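Local coordinates for protein putative phosphomethylpyrimidine kinase (Bacteroides thetaiotaomicron, PDB 3MBH) that probably phosphorylates pyridoxal with ATP, as a ribokinase-clan kinase, and is seen here with pyridoxal in its pocket, at residues A[113-118]-A[123-128]; A[146-151]-A[156-161]. All coordinates share one frame; numbering follows the deposited sequence.

Interaction 1 (A[113-118]-A[123-128]); sequences PVLGDN and TNFDME. With PXL (3-hydroxy-5-(hydroxymethyl)-2-methylisonicotinaldehyde), chain G.
The F125 ring meets the backbone of V114 and L115. V114 O lies at the ring edge, near its plane, 3.3 Å from F125 CE2. L115 CA also sits at the edge and in plane, 3.7 Å from F125 CD2, while L115 O approaches the same CD2 obliquely at 3.4 Å. Y85, a residue of the pyridoxal pocket, meets the phenyl ring with the two planes inclined at about 35°. With CG of F125 anti to its carbonyl carbon (chi1 -79°), the ring reaches back to the 113-118 segment. Side chains add little: L115 CD2 comes within 4.3 Å of F125 CD2, and the L115 side chain also touches M129 and M133 of helix 127-136. The V114 side chain serves the ligand instead, its CG1 standing 3.6 Å from OP4 of the bound pyridoxal. Strand 116-117, near the end of the first segment, pairs antiparallel with 120-121 in a small hairpin, and L115 is backbone-bonded to Y122. After F125, D126 N-caps helix 127-136: its OD1 accepts from E128 N at 2.9 Å, the donor lying above the carboxylate plane. No hydrogen bond joins the two segments. V114 O faces the slightly positive C-H rim of the phenyl ring, a weak electrostatic fit that is consistent with F125 resting beside the segment that brings V114 to the pocket.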
loop_
_atom_site.group_PDB
_atom_site.type_symbol
_atom_site.label_atom_id
_atom_site.label_comp_id
_atom_site.label_asym_id
_atom_site.label_seq_id
_atom_site.Cartn_x
_atom_site.Cartn_y
_atom_site.Cartn_z
ATOM N N PRO A 113 11.448 31.301 -8.810
ATOM C CA PRO A 113 11.604 32.503 -9.615
ATOM C C PRO A 113 11.553 32.202 -11.129
ATOM O O PRO A 113 12.570 32.333 -11.812
ATOM C CB PRO A 113 12.983 33.038 -9.171
ATOM C CG PRO A 113 13.753 31.799 -8.909
ATOM C CD PRO A 113 12.739 30.765 -8.375
ATOM N N VAL A 114 10.370 31.831 -11.614
ATOM C CA VAL A 114 10.148 31.351 -12.980
ATOM C C VAL A 114 10.434 32.483 -13.995
ATOM O O VAL A 114 9.674 33.457 -14.103
ATOM C CB VAL A 114 8.729 30.757 -13.143
ATOM C CG1 VAL A 114 8.464 30.234 -14.627
ATOM C CG2 VAL A 114 8.478 29.600 -12.113
ATOM N N LEU A 115 11.550 32.353 -14.730
ATOM C CA LEU A 115 11.974 33.362 -15.713
ATOM C C LEU A 115 12.457 32.801 -17.046
ATOM O O LEU A 115 12.308 33.457 -18.089
ATOM C CB LEU A 115 13.088 34.214 -15.146
ATOM C CG LEU A 115 12.792 35.090 -13.922
ATOM C CD1 LEU A 115 14.118 35.505 -13.319
ATOM C CD2 LEU A 115 11.847 36.280 -14.322
ATOM N N GLY A 116 13.030 31.603 -17.012
ATOM C CA GLY A 116 13.634 31.014 -18.190
ATOM C C GLY A 116 14.386 29.718 -17.925
ATOM O O GLY A 116 14.402 29.189 -16.814
ATOM N N ASP A 117 14.994 29.189 -18.965
ATOM C CA ASP A 117 15.768 27.960 -18.855
ATOM C C ASP A 117 16.608 27.903 -20.117
ATOM O O ASP A 117 16.383 28.668 -21.058
ATOM C CB ASP A 117 14.869 26.729 -18.787
ATOM C CG ASP A 117 15.535 25.532 -18.095
ATOM O OD1 ASP A 117 16.766 25.536 -17.834
ATOM O OD2 ASP A 117 14.795 24.584 -17.815
ATOM N N ASN A 118 17.576 26.997 -20.101
ATOM C CA ASN A 118 18.534 26.832 -21.173
ATOM C C ASN A 118 19.186 28.099 -21.573
ATOM O O ASN A 118 19.392 28.305 -22.737
ATOM C CB ASN A 118 17.871 26.239 -22.407
ATOM C CG ASN A 118 17.261 24.858 -22.168
ATOM O OD1 ASN A 118 16.081 24.666 -22.434
ATOM N ND2 ASN A 118 18.067 23.878 -21.752
ATOM N N THR A 123 9.254 32.835 -23.322
ATOM C CA THR A 123 8.734 33.683 -24.418
ATOM C C THR A 123 7.978 34.872 -23.833
ATOM O O THR A 123 7.128 34.708 -22.921
ATOM C CB THR A 123 7.759 32.878 -25.315
ATOM O OG1 THR A 123 8.474 31.766 -25.847
ATOM C CG2 THR A 123 7.168 33.721 -26.461
ATOM N N ASN A 124 8.293 36.045 -24.344
ATOM C CA ASN A 124 7.675 37.295 -23.916
ATOM C C ASN A 124 8.160 37.818 -22.561
ATOM O O ASN A 124 7.715 38.850 -22.148
ATOM C CB ASN A 124 6.142 37.199 -23.928
ATOM C CG ASN A 124 5.581 36.965 -25.328
ATOM O OD1 ASN A 124 6.200 37.315 -26.330
ATOM N ND2 ASN A 124 4.424 36.345 -25.390
ATOM N N PHE A 125 9.071 37.139 -21.876
ATOM C CA PHE A 125 9.703 37.721 -20.702
ATOM C C PHE A 125 10.845 38.616 -21.165
ATOM O O PHE A 125 11.475 38.341 -22.165
ATOM C CB PHE A 125 10.217 36.607 -19.746
ATOM C CG PHE A 125 9.150 35.988 -18.890
ATOM C CD1 PHE A 125 7.819 36.105 -19.201
ATOM C CD2 PHE A 125 9.485 35.263 -17.766
ATOM C CE1 PHE A 125 6.859 35.514 -18.406
ATOM C CE2 PHE A 125 8.530 34.682 -16.980
ATOM C CZ PHE A 125 7.214 34.792 -17.304
ATOM N N ASP A 126 11.054 39.738 -20.480
ATOM C CA ASP A 126 12.168 40.652 -20.718
ATOM C C ASP A 126 12.736 41.105 -19.372
ATOM O O ASP A 126 12.374 40.577 -18.314
ATOM C CB ASP A 126 11.691 41.878 -21.538
ATOM C CG ASP A 126 10.620 42.698 -20.796
ATOM O OD1 ASP A 126 10.488 42.529 -19.543
ATOM O OD2 ASP A 126 9.886 43.488 -21.451
HETATM N N MSE A 127 13.635 42.077 -19.394
HETATM C CA MSE A 127 14.336 42.408 -18.190
HETATM C C MSE A 127 13.414 43.001 -17.106
HETATM O O MSE A 127 13.782 42.982 -15.966
HETATM C CB MSE A 127 15.536 43.316 -18.453
HETATM C CG MSE A 127 16.730 42.670 -19.197
HETATM SE SE MSE A 127 17.322 41.029 -18.380
HETATM C CE MSE A 127 18.099 41.809 -16.756
ATOM N N GLU A 128 12.230 43.521 -17.459
ATOM C CA GLU A 128 11.338 44.055 -16.421
ATOM C C GLU A 128 10.834 42.951 -15.506
ATOM O O GLU A 128 10.777 43.088 -14.281
ATOM C CB GLU A 128 10.123 44.736 -17.029
ATOM C CG GLU A 128 10.291 46.067 -17.450
ATOM C CD GLU A 128 11.101 46.948 -16.508
ATOM O OE1 GLU A 128 10.761 47.080 -15.319
ATOM O OE2 GLU A 128 12.070 47.558 -17.013
HETATM O OP4 PXL G . 7.205 26.916 -14.435
HETATM C C5A PXL G . 7.382 26.681 -15.824
HETATM C C5 PXL G . 6.219 27.327 -16.585
HETATM C C6 PXL G . 5.018 27.719 -16.028
HETATM N N1 PXL G . 4.062 28.304 -16.750
HETATM C C2 PXL G . 4.097 28.543 -18.077
HETATM C C3 PXL G . 5.321 28.151 -18.789
HETATM C C4 PXL G . 6.414 27.549 -17.988
HETATM C C4A PXL G . 7.668 27.055 -18.551
HETATM O O4A PXL G . 7.629 26.952 -19.736
HETATM O O3 PXL G . 5.536 28.365 -20.096
HETATM C C2A PXL G . 2.857 29.169 -18.694
#

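Interaction 2 (A[146-151]-A[156-161]); sequences NLTELF and EPYKAD
Helix 147-154 and the loop that leads from it to helix 164-176 fold against each other here, with the F151 side chain, from the helix, lying against the returning chain. F151 O accepts from E156 N at 3.1 Å in a nearly straight bond (172°), which ties the start of the loop to the helix. One face of the F151 ring is crossed by backbone: K159 N stands 3.5 Å above the plane, offset toward the rim, and P157 O lies over the same side. L150 CD2 sits over the centre of the opposite face. The edge of F151 also points at the face of Y158 in an offset edge-to-face pair, centroids 5.8 Å apart and planes at 74°. Y158 CG lies anti to the backbone N (chi1 -177°), which swings the phenol back to the helix although its CB leaves the backbone pointing away. There Y158 OH touches L147 CD2 at 3.7 Å, and Y158 CE1 lies 3.7 Å from T148 OG1, which is hydrogen-bonded with G119 N as donor. N146 and E149 close a capping box at the helix start, E149 N giving to N146 OD1 at 2.8 Å and N146 N to E149 OE1. With F151 cut back to an alanine, a gap is likely to open beside P157-K159, and Y158 would lose this edge-to-face contact. The loop is thus joined to the helix by one backbone hydrogen bond and by aromatic and van der Waals contacts, the F151 face lying against peptide groups.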
loop_
_atom_site.group_PDB
_atom_site.type_symbol
_atom_site.label_atom_id
_atom_site.label_comp_id
_atom_site.label_asym_id
_atom_site.label_seq_id
_atom_site.Cartn_x
_atom_site.Cartn_y
_atom_site.Cartn_z
ATOM N N ASN A 146 16.479 27.717 -11.278
ATOM C CA ASN A 146 17.399 26.944 -12.089
ATOM C C ASN A 146 18.633 27.769 -12.376
ATOM O O ASN A 146 18.672 28.953 -12.059
ATOM C CB ASN A 146 16.759 26.385 -13.366
ATOM C CG ASN A 146 16.262 27.445 -14.319
ATOM O OD1 ASN A 146 16.866 28.529 -14.460
ATOM N ND2 ASN A 146 15.172 27.123 -15.034
ATOM N N LEU A 147 19.641 27.169 -13.005
ATOM C CA LEU A 147 20.908 27.878 -13.198
ATOM C C LEU A 147 20.733 29.177 -14.013
ATOM O O LEU A 147 21.329 30.245 -13.707
ATOM C CB LEU A 147 21.954 26.947 -13.847
ATOM C CG LEU A 147 23.367 27.500 -13.811
ATOM C CD1 LEU A 147 23.782 27.634 -12.366
ATOM C CD2 LEU A 147 24.299 26.613 -14.600
ATOM N N THR A 148 19.883 29.107 -15.032
ATOM C CA THR A 148 19.571 30.269 -15.845
ATOM C C THR A 148 19.015 31.412 -15.000
ATOM O O THR A 148 19.486 32.547 -15.082
ATOM C CB THR A 148 18.541 29.916 -16.930
ATOM O OG1 THR A 148 19.079 28.906 -17.794
ATOM C CG2 THR A 148 18.177 31.163 -17.774
ATOM N N GLU A 149 18.008 31.083 -14.213
ATOM C CA GLU A 149 17.317 32.021 -13.360
ATOM C C GLU A 149 18.271 32.567 -12.305
ATOM O O GLU A 149 18.198 33.750 -11.955
ATOM C CB GLU A 149 16.094 31.357 -12.737
ATOM C CG GLU A 149 15.052 31.072 -13.755
ATOM C CD GLU A 149 14.023 30.031 -13.360
ATOM O OE1 GLU A 149 14.215 29.259 -12.375
ATOM O OE2 GLU A 149 12.992 30.036 -14.049
ATOM N N LEU A 150 19.225 31.754 -11.868
ATOM C CA LEU A 150 20.208 32.215 -10.897
ATOM C C LEU A 150 21.004 33.384 -11.439
ATOM O O LEU A 150 21.236 34.389 -10.745
ATOM C CB LEU A 150 21.195 31.109 -10.505
ATOM C CG LEU A 150 22.446 31.649 -9.758
ATOM C CD1 LEU A 150 22.165 31.735 -8.302
ATOM C CD2 LEU A 150 23.588 30.822 -10.025
ATOM N N PHE A 151 21.491 33.242 -12.660
ATOM C CA PHE A 151 22.330 34.308 -13.196
ATOM C C PHE A 151 21.481 35.557 -13.524
ATOM O O PHE A 151 21.928 36.673 -13.282
ATOM C CB PHE A 151 23.134 33.801 -14.382
ATOM C CG PHE A 151 24.251 32.880 -13.985
ATOM C CD1 PHE A 151 25.339 33.364 -13.279
ATOM C CD2 PHE A 151 24.213 31.551 -14.295
ATOM C CE1 PHE A 151 26.348 32.529 -12.891
ATOM C CE2 PHE A 151 25.242 30.691 -13.907
ATOM C CZ PHE A 151 26.290 31.181 -13.208
ATOM N N GLU A 156 24.295 38.619 -13.604
ATOM C CA GLU A 156 25.590 38.209 -14.092
ATOM C C GLU A 156 25.363 37.327 -15.319
ATOM O O GLU A 156 24.341 36.663 -15.430
ATOM C CB GLU A 156 26.334 37.402 -13.045
ATOM C CG GLU A 156 26.709 38.161 -11.796
ATOM C CD GLU A 156 27.851 39.134 -12.017
ATOM O OE1 GLU A 156 28.966 38.679 -12.355
ATOM O OE2 GLU A 156 27.649 40.361 -11.854
ATOM N N PRO A 157 26.327 37.294 -16.243
ATOM C CA PRO A 157 26.109 36.506 -17.451
ATOM C C PRO A 157 26.089 35.014 -17.145
ATOM O O PRO A 157 26.806 34.557 -16.247
ATOM C CB PRO A 157 27.317 36.841 -18.337
ATOM C CG PRO A 157 28.089 37.879 -17.634
ATOM C CD PRO A 157 27.618 38.000 -16.234
ATOM N N TYR A 158 25.256 34.295 -17.891
ATOM C CA TYR A 158 25.110 32.855 -17.777
ATOM C C TYR A 158 26.462 32.187 -17.901
ATOM O O TYR A 158 27.249 32.531 -18.780
ATOM C CB TYR A 158 24.148 32.319 -18.861
ATOM C CG TYR A 158 23.921 30.833 -18.732
ATOM C CD1 TYR A 158 22.997 30.340 -17.825
ATOM C CD2 TYR A 158 24.673 29.918 -19.451
ATOM C CE1 TYR A 158 22.809 28.972 -17.647
ATOM C CE2 TYR A 158 24.485 28.537 -19.283
ATOM C CZ TYR A 158 23.551 28.075 -18.393
ATOM O OH TYR A 158 23.351 26.725 -18.176
ATOM N N LYS A 159 26.739 31.225 -17.038
ATOM C CA LYS A 159 27.999 30.477 -17.103
ATOM C C LYS A 159 27.676 28.999 -16.839
ATOM O O LYS A 159 27.098 28.667 -15.805
ATOM C CB LYS A 159 28.954 31.074 -16.069
ATOM C CG LYS A 159 30.341 30.519 -15.982
ATOM C CD LYS A 159 31.160 31.310 -14.916
ATOM C CE LYS A 159 32.619 30.882 -14.832
ATOM N NZ LYS A 159 32.853 29.498 -14.313
ATOM N N ALA A 160 28.025 28.106 -17.768
ATOM C CA ALA A 160 27.744 26.659 -17.560
ATOM C C ALA A 160 28.780 25.914 -16.712
ATOM O O ALA A 160 28.481 24.859 -16.191
ATOM C CB ALA A 160 27.561 25.961 -18.905
ATOM N N ASP A 161 29.986 26.441 -16.559
ATOM C CA ASP A 161 31.040 25.688 -15.855
ATOM C C ASP A 161 31.488 26.435 -14.605
ATOM O O ASP A 161 32.624 26.935 -14.548
ATOM C CB ASP A 161 32.249 25.383 -16.786
#

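How the interactions relate
The two contacts follow one another along the chain, their centres 12 Å apart, and they meet through the N-terminal turn of helix 147-154. E149 OE2 probably accepts from L115 N at 2.8 Å, and N146 ND2 probably gives to G116 O at 2.8 Å. The capping-box pair of interaction 2 therefore binds, through further polar atoms, the backbone of L115 and G116, beside the atoms that F125 touches in interaction 1. V114 belongs to the pyridoxal pocket, whereas the side chain of T148 is about 11 Å from the ligand. Interaction 1 thus borders the bound pyridoxal; interaction 2 lies farther off, and N146 and E149 of its helix segment tie it to 113-118.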